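Local coordinates for E3 SUMO-protein ligase SIZ2 (Saccharomyces cerevisiae, PDB 6U75), which acts as an E3 ligase in the SUMO conjugation pathway, promoting attachment of SUMO to target proteins that may include septins, at residues K45-Y50 against I136-S141; G57-F62 against E129-C134; P75-L80 against H122-D127. All coordinates share one frame; numbering follows the deposited sequence.

Contact 1: K45-Y50 against I136-S141; sequences KSNKSY and IVEVFS
Where the chain leaves helix 38-46, a type I turn from Asn47 to Tyr50 brings Ser49 and Tyr50 alongside strand 130-139. Asn47 OD1 accepts from the backbone N of Ser49, two residues on, at 3.0 Å, which makes an Asx turn; the donor lies above the carbonyl plane. Asn47 CB lies over the centre of the Tyr50 ring, 3.6 Å above the plane. Tyr50 pairs with Glu138 as an antiparallel non-hydrogen-bonded pair, both side chains on the same sheet face. The tyrosine has CG anti to its carbonyl carbon (chi1 -71°); Glu138 has CG anti to its backbone N (chi1 -172°) and runs extended, so the two side chains cross obliquely, with Glu138 CG at the ring edge, in its plane. Glu138 OE2 comes to 3.4 Å from Tyr50 CE1. Beside this pair, Val139 N donates a nearly straight bond of 2.9 Å to Ser49 O. An alanine in place of Tyr50 removes the ring that Asn47 CB and the Glu138 chain share, and would probably loosen the turn against the strand. The chemistry thus joins backbone pairing to a carboxylate at the weakly positive rim of a ring, an approach that is probably mildly favourable.

Contact 2: G57-F62 against E129-C134; sequences GFSIPF and EYSISC
Three backbone bonds hold segment 57-62 against segment 129-134 within the PINIT domain. Gly57 and Ser131 form an antiparallel hydrogen-bonded pair: Gly57 N gives to Ser131 O at 2.9 Å, and Ser131 N returns a straighter bond to Gly57 O, both in the carbonyl planes. Beyond them Ser59 N reaches Glu129 O, meeting it from above the carbonyl plane. On one side Phe58 and Tyr130 pack closely: their side chains set off away from the opposite segment, yet their rings come to lie side by side, pointing the same way. With CG anti to the carbonyl carbon in both residues, Phe58 CE1 comes to 3.4 Å from Tyr130 CE2; the ring planes are inclined by 33° and the centroids lie 5.3 Å apart. Lys128 adds a cation-pi contact to Phe58. Away from the rings, Ser59 CB meets Ser131 OG at 3.4 Å in a buried spot. By contrast, Ile60, Pro61 and Phe62 run on as an exposed loop, while Glu129 touches Ser59 through its CB and its extended chain runs on at the partly exposed margin. The two serine hydroxyls do not bond to each other; Glu65 takes Ser59 OG with OE1 and Ser131 OG with OE2. One carboxylate thus satisfies both buried hydroxyls, and the nearby positive charge of Lys20, weakly bonded to Ser59 OG, may favour the ionised form of Glu65.

Contact 3: P75-L80 against H122-D127; sequences PYPCEL and HYLNID
His122 lies alongside Glu79, the CB atoms of the two residues 4.1 Å apart on a shared face of the sheet. The two form an antiparallel hydrogen-bonded pair, closed by a bond in each direction: Glu79 N to His122 O at 3.0 Å, and His122 N to Glu79 O at 2.9 Å. Both donors sit in the plane of the carbonyl they meet. Beyond CB the two side chains take different courses. Glu79 has CG anti to its backbone N (chi1 177°) and stays extended, whereas His122 has CG anti to its carbonyl carbon (chi1 -63°), which brings the ring round so that Glu79 O lies in its plane at the edge. The glutamate OE2 and His122 ND1 remain 4.9 Å apart, too far for a bond, although the carboxylate would be likely to favour a protonated imidazole.

Past this pair the contact continues without further backbone bonds between the segments. Cys78 CA makes a CA-H...O approach to His122 O, and Pro77, which follows a cis peptide bond, sets its CG 4.3 Å from Leu124 CD1 near the surface. Tyr123 turns its ring elsewhere: CG takes the crowded position between backbone N and carbonyl carbon (chi1 53°), and Ile126 CD1 lies over the centre of one ring face. The bend after the strand is tied locally by Asn125 ND2, which gives to Asp127 OD1 at 3.0 Å.

In the fold, this pairing joins strand 79-82 to strand 117-123 within an antiparallel sheet of the PINIT domain. Strand 28-34 flanks 117-123 on its other side, where Tyr123 bonds through its backbone to Gly28 and packs on Thr30, while Leu80 packs on Leu54 of strand 50-58.

All three contacts lie within the PINIT domain of this SIZ2 fragment, away from the zinc of the SP-RING. Their first segments follow one another along the chain, and their second segments return in the reverse order, so contact 1 encloses contact 2, which encloses contact 3. Contacts 1 and 2 use opposite ends of strands 50-58 and 130-139, neighbours in one antiparallel sheet, with centres about 25 Å apart. Contact 3 belongs to a second antiparallel sheet; its centre is about 14 Å from that of contact 2, and Tyr130 OH packs on Pro75 CA between them. Contacts 1 and 3 do not touch, their centres about 29 Å apart. Successive antiparallel pairings thus unite sequence-distant parts of the domain.

Contact 1: K45-Y50 against I136-S141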
# COMPACT_ATOMS: atom_id res chain seq x y z
N LYS A 45 -7.39 14.94 18.04
CA LYS A 45 -7.29 16.37 17.79
C LYS A 45 -5.87 16.90 17.95
O LYS A 45 -5.56 17.99 17.45
CB LYS A 45 -8.24 17.13 18.71
CG LYS A 45 -9.70 17.00 18.29
CD LYS A 45 -10.65 16.97 19.49
CE LYS A 45 -12.09 16.82 19.04
NZ LYS A 45 -12.30 15.65 18.15
N SER A 46 -4.99 16.15 18.63
CA SER A 46 -3.64 16.63 18.89
C SER A 46 -2.75 16.58 17.66
O SER A 46 -1.71 17.25 17.63
CB SER A 46 -3.00 15.80 20.01
OG SER A 46 -2.58 14.54 19.53
N ASN A 47 -3.12 15.80 16.64
CA ASN A 47 -2.29 15.65 15.46
C ASN A 47 -3.19 15.43 14.25
O ASN A 47 -4.05 14.54 14.26
CB ASN A 47 -1.31 14.49 15.62
CG ASN A 47 -0.21 14.50 14.57
OD1 ASN A 47 -0.44 14.90 13.43
ND2 ASN A 47 0.98 14.06 14.96
N LYS A 48 -2.99 16.24 13.21
CA LYS A 48 -3.85 16.19 12.03
C LYS A 48 -3.72 14.87 11.28
O LYS A 48 -4.62 14.52 10.52
CB LYS A 48 -3.51 17.35 11.09
CG LYS A 48 -3.51 18.72 11.75
CD LYS A 48 -2.36 19.60 11.25
CE LYS A 48 -1.00 19.09 11.72
NZ LYS A 48 -0.89 19.01 13.21
N SER A 49 -2.63 14.14 11.48
CA SER A 49 -2.38 12.89 10.77
C SER A 49 -2.93 11.67 11.50
O SER A 49 -2.72 10.55 11.04
CB SER A 49 -0.88 12.70 10.54
OG SER A 49 -0.37 13.71 9.68
N TYR A 50 -3.63 11.86 12.62
CA TYR A 50 -4.19 10.75 13.37
C TYR A 50 -5.62 10.49 12.94
O TYR A 50 -6.45 11.41 12.92
CB TYR A 50 -4.14 11.02 14.88
CG TYR A 50 -2.74 10.98 15.49
CD1 TYR A 50 -1.63 10.71 14.71
CD2 TYR A 50 -2.56 11.21 16.84
CE1 TYR A 50 -0.36 10.67 15.27
CE2 TYR A 50 -1.30 11.17 17.41
CZ TYR A 50 -0.20 10.90 16.61
OH TYR A 50 1.06 10.87 17.17
N ILE A 136 -6.32 3.77 16.50
CA ILE A 136 -5.86 5.10 16.12
C ILE A 136 -4.50 4.94 15.45
O ILE A 136 -3.65 4.18 15.92
CB ILE A 136 -5.79 6.03 17.34
CG1 ILE A 136 -7.18 6.14 17.98
CG2 ILE A 136 -5.28 7.41 16.94
CD1 ILE A 136 -7.32 7.23 19.02
N VAL A 137 -4.31 5.63 14.33
CA VAL A 137 -3.12 5.44 13.51
C VAL A 137 -2.67 6.79 12.97
O VAL A 137 -3.48 7.68 12.72
CB VAL A 137 -3.37 4.46 12.35
CG1 VAL A 137 -3.88 3.12 12.86
CG2 VAL A 137 -4.35 5.06 11.35
N GLU A 138 -1.36 6.92 12.80
CA GLU A 138 -0.78 8.04 12.07
C GLU A 138 -0.65 7.63 10.61
O GLU A 138 -0.04 6.60 10.30
CB GLU A 138 0.58 8.42 12.65
CG GLU A 138 1.16 9.70 12.06
CD GLU A 138 2.51 10.05 12.63
OE1 GLU A 138 3.44 10.35 11.84
OE2 GLU A 138 2.66 10.03 13.87
N VAL A 139 -1.25 8.42 9.72
CA VAL A 139 -1.27 8.12 8.30
C VAL A 139 -0.20 8.95 7.60
O VAL A 139 0.15 10.05 8.04
CB VAL A 139 -2.66 8.38 7.68
CG1 VAL A 139 -3.72 7.56 8.39
CG2 VAL A 139 -3.00 9.87 7.72
N PHE A 140 0.32 8.41 6.50
CA PHE A 140 1.34 9.07 5.70
C PHE A 140 0.92 9.04 4.24
O PHE A 140 0.45 8.01 3.74
CB PHE A 140 2.70 8.39 5.86
CG PHE A 140 3.16 8.29 7.29
CD1 PHE A 140 3.94 9.29 7.85
CD2 PHE A 140 2.82 7.20 8.07
CE1 PHE A 140 4.36 9.20 9.16
CE2 PHE A 140 3.24 7.11 9.38
CZ PHE A 140 4.01 8.11 9.93
N SER A 141 1.10 10.16 3.56
CA SER A 141 0.70 10.27 2.17
C SER A 141 1.82 9.81 1.25
O SER A 141 2.98 9.72 1.66
CB SER A 141 0.33 11.71 1.84
OG SER A 141 1.49 12.52 1.74

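Contact 2: G57-F62 against E129-C134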
# COMPACT_ATOMS: atom_id res chain seq x y z
N GLY A 57 -9.31 -8.90 9.35
CA GLY A 57 -8.35 -9.89 8.92
C GLY A 57 -8.89 -11.30 9.06
O GLY A 57 -9.85 -11.54 9.79
N PHE A 58 -8.27 -12.22 8.34
CA PHE A 58 -8.63 -13.63 8.47
C PHE A 58 -8.26 -14.12 9.86
O PHE A 58 -7.14 -13.91 10.33
CB PHE A 58 -7.91 -14.47 7.41
CG PHE A 58 -8.52 -14.37 6.04
CD1 PHE A 58 -9.89 -14.45 5.86
CD2 PHE A 58 -7.71 -14.20 4.92
CE1 PHE A 58 -10.45 -14.36 4.59
CE2 PHE A 58 -8.26 -14.11 3.66
CZ PHE A 58 -9.63 -14.19 3.49
N SER A 59 -9.22 -14.77 10.52
CA SER A 59 -9.04 -15.28 11.88
C SER A 59 -8.72 -16.76 11.78
O SER A 59 -9.61 -17.61 11.75
CB SER A 59 -10.29 -15.02 12.72
OG SER A 59 -10.17 -15.62 14.00
N ILE A 60 -7.43 -17.08 11.74
CA ILE A 60 -6.98 -18.47 11.66
C ILE A 60 -7.32 -19.14 12.99
O ILE A 60 -6.83 -18.70 14.04
CB ILE A 60 -5.48 -18.56 11.34
CG1 ILE A 60 -5.18 -17.81 10.04
CG2 ILE A 60 -5.05 -20.02 11.24
CD1 ILE A 60 -3.73 -17.87 9.62
N PRO A 61 -8.14 -20.18 13.00
CA PRO A 61 -8.53 -20.81 14.27
C PRO A 61 -7.50 -21.84 14.72
O PRO A 61 -6.55 -22.18 14.01
CB PRO A 61 -9.86 -21.47 13.92
CG PRO A 61 -9.71 -21.86 12.49
CD PRO A 61 -8.81 -20.82 11.85
N PHE A 62 -7.72 -22.34 15.94
CA PHE A 62 -6.96 -23.42 16.55
C PHE A 62 -5.56 -22.99 16.99
O PHE A 62 -4.82 -23.82 17.54
CB PHE A 62 -6.83 -24.63 15.62
CG PHE A 62 -8.11 -25.01 14.95
CD1 PHE A 62 -9.30 -25.04 15.66
CD2 PHE A 62 -8.14 -25.33 13.60
CE1 PHE A 62 -10.48 -25.38 15.04
CE2 PHE A 62 -9.32 -25.67 12.98
CZ PHE A 62 -10.49 -25.70 13.70
N GLU A 129 -13.83 -17.23 9.22
CA GLU A 129 -13.94 -16.36 10.38
C GLU A 129 -13.03 -15.15 10.23
O GLU A 129 -11.94 -15.23 9.66
CB GLU A 129 -13.59 -17.13 11.66
CG GLU A 129 -14.51 -18.30 11.93
CD GLU A 129 -14.14 -19.05 13.20
OE1 GLU A 129 -14.33 -20.28 13.25
OE2 GLU A 129 -13.66 -18.40 14.15
N TYR A 130 -13.49 -14.01 10.76
CA TYR A 130 -12.77 -12.76 10.64
C TYR A 130 -12.56 -12.13 12.01
O TYR A 130 -13.35 -12.33 12.93
CB TYR A 130 -13.51 -11.76 9.73
CG TYR A 130 -13.56 -12.17 8.27
CD1 TYR A 130 -14.60 -12.95 7.78
CD2 TYR A 130 -12.58 -11.77 7.38
CE1 TYR A 130 -14.65 -13.33 6.45
CE2 TYR A 130 -12.62 -12.14 6.05
CZ TYR A 130 -13.66 -12.91 5.59
OH TYR A 130 -13.70 -13.28 4.27
N SER A 131 -11.48 -11.37 12.13
CA SER A 131 -11.20 -10.55 13.29
C SER A 131 -11.35 -9.08 12.90
O SER A 131 -10.77 -8.65 11.90
CB SER A 131 -9.79 -10.81 13.84
OG SER A 131 -9.68 -12.11 14.36
N ILE A 132 -12.12 -8.34 13.68
CA ILE A 132 -12.39 -6.93 13.46
C ILE A 132 -11.76 -6.15 14.61
O ILE A 132 -12.02 -6.45 15.78
CB ILE A 132 -13.91 -6.66 13.38
CG1 ILE A 132 -14.54 -7.44 12.23
CG2 ILE A 132 -14.18 -5.17 13.24
CD1 ILE A 132 -14.13 -6.96 10.85
N SER A 133 -10.95 -5.15 14.26
CA SER A 133 -10.25 -4.33 15.24
C SER A 133 -10.37 -2.87 14.85
O SER A 133 -10.73 -2.53 13.72
CB SER A 133 -8.77 -4.72 15.35
OG SER A 133 -8.61 -6.12 15.48
N CYS A 134 -10.06 -1.99 15.80
CA CYS A 134 -10.05 -0.55 15.55
C CYS A 134 -8.81 0.04 16.20
O CYS A 134 -8.51 -0.26 17.36
CB CYS A 134 -11.31 0.12 16.10
SG CYS A 134 -12.84 -0.46 15.35

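Contact 3: P75-L80 against H122-D127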
# COMPACT_ATOMS: atom_id res chain seq x y z
N PRO A 75 -14.61 -9.38 4.63
CA PRO A 75 -15.51 -10.30 3.94
C PRO A 75 -16.14 -9.62 2.73
O PRO A 75 -16.69 -8.52 2.84
CB PRO A 75 -16.56 -10.64 5.00
CG PRO A 75 -16.53 -9.49 5.94
CD PRO A 75 -15.12 -8.99 5.96
N TYR A 76 -16.04 -10.27 1.57
CA TYR A 76 -16.64 -9.73 0.36
C TYR A 76 -17.82 -10.59 -0.07
O TYR A 76 -17.65 -11.81 -0.21
CB TYR A 76 -15.62 -9.65 -0.78
CG TYR A 76 -16.20 -9.06 -2.04
CD1 TYR A 76 -16.33 -7.69 -2.19
CD2 TYR A 76 -16.64 -9.88 -3.08
CE1 TYR A 76 -16.87 -7.14 -3.35
CE2 TYR A 76 -17.18 -9.34 -4.23
CZ TYR A 76 -17.29 -7.97 -4.36
OH TYR A 76 -17.83 -7.43 -5.51
N PRO A 77 -19.01 -10.02 -0.29
CA PRO A 77 -19.35 -8.60 -0.15
C PRO A 77 -19.58 -8.18 1.29
O PRO A 77 -19.85 -9.03 2.14
CB PRO A 77 -20.63 -8.47 -0.96
CG PRO A 77 -21.29 -9.79 -0.76
CD PRO A 77 -20.16 -10.79 -0.79
N CYS A 78 -19.50 -6.88 1.56
CA CYS A 78 -19.75 -6.35 2.89
C CYS A 78 -20.34 -4.95 2.76
O CYS A 78 -19.96 -4.19 1.87
CB CYS A 78 -18.46 -6.28 3.72
SG CYS A 78 -17.08 -5.48 2.87
N GLU A 79 -21.27 -4.63 3.65
CA GLU A 79 -21.79 -3.28 3.78
C GLU A 79 -21.51 -2.81 5.20
O GLU A 79 -22.06 -3.36 6.16
CB GLU A 79 -23.29 -3.22 3.46
CG GLU A 79 -23.91 -1.84 3.64
CD GLU A 79 -25.14 -1.65 2.78
OE1 GLU A 79 -25.10 -2.00 1.58
OE2 GLU A 79 -26.16 -1.14 3.31
N LEU A 80 -20.65 -1.81 5.33
CA LEU A 80 -20.29 -1.23 6.62
C LEU A 80 -21.08 0.05 6.83
O LEU A 80 -21.09 0.93 5.96
CB LEU A 80 -18.79 -0.95 6.70
CG LEU A 80 -17.87 -2.17 6.64
CD1 LEU A 80 -16.46 -1.74 6.30
CD2 LEU A 80 -17.90 -2.92 7.96
N HIS A 122 -23.22 -5.75 7.30
CA HIS A 122 -24.21 -6.59 6.64
C HIS A 122 -23.52 -7.44 5.57
O HIS A 122 -22.66 -6.96 4.84
CB HIS A 122 -25.30 -5.74 5.99
CG HIS A 122 -26.10 -4.95 6.98
ND1 HIS A 122 -25.68 -3.73 7.46
CD2 HIS A 122 -27.29 -5.20 7.57
CE1 HIS A 122 -26.58 -3.26 8.31
NE2 HIS A 122 -27.57 -4.13 8.39
N TYR A 123 -23.93 -8.71 5.50
CA TYR A 123 -23.31 -9.67 4.60
C TYR A 123 -24.35 -10.67 4.14
O TYR A 123 -25.38 -10.88 4.79
CB TYR A 123 -22.15 -10.39 5.29
CG TYR A 123 -22.56 -11.02 6.60
CD1 TYR A 123 -23.10 -12.30 6.64
CD2 TYR A 123 -22.42 -10.33 7.80
CE1 TYR A 123 -23.48 -12.87 7.84
CE2 TYR A 123 -22.81 -10.90 9.00
CZ TYR A 123 -23.34 -12.17 9.01
OH TYR A 123 -23.72 -12.74 10.20
N LEU A 124 -24.06 -11.32 3.01
CA LEU A 124 -24.89 -12.39 2.49
C LEU A 124 -24.41 -13.77 2.90
O LEU A 124 -25.16 -14.74 2.75
CB LEU A 124 -24.96 -12.31 0.96
CG LEU A 124 -25.37 -10.96 0.38
CD1 LEU A 124 -25.39 -11.01 -1.14
CD2 LEU A 124 -26.72 -10.53 0.93
N ASN A 125 -23.18 -13.88 3.39
CA ASN A 125 -22.59 -15.15 3.78
C ASN A 125 -21.21 -14.87 4.34
O ASN A 125 -20.65 -13.79 4.13
CB ASN A 125 -22.50 -16.12 2.60
CG ASN A 125 -21.64 -15.58 1.48
OD1 ASN A 125 -22.10 -14.79 0.66
ND2 ASN A 125 -20.38 -16.01 1.44
N ILE A 126 -20.66 -15.85 5.05
CA ILE A 126 -19.30 -15.75 5.59
C ILE A 126 -18.69 -17.15 5.53
O ILE A 126 -19.13 -18.05 6.25
CB ILE A 126 -19.28 -15.21 7.03
CG1 ILE A 126 -19.92 -13.83 7.07
CG2 ILE A 126 -17.85 -15.15 7.56
CD1 ILE A 126 -19.81 -13.12 8.40
N ASP A 127 -17.70 -17.32 4.66
CA ASP A 127 -17.05 -18.61 4.48
C ASP A 127 -15.92 -18.85 5.48
O ASP A 127 -15.61 -20.01 5.78
CB ASP A 127 -16.49 -18.73 3.06
CG ASP A 127 -17.56 -18.60 2.00
OD1 ASP A 127 -18.71 -18.27 2.36
OD2 ASP A 127 -17.25 -18.83 0.81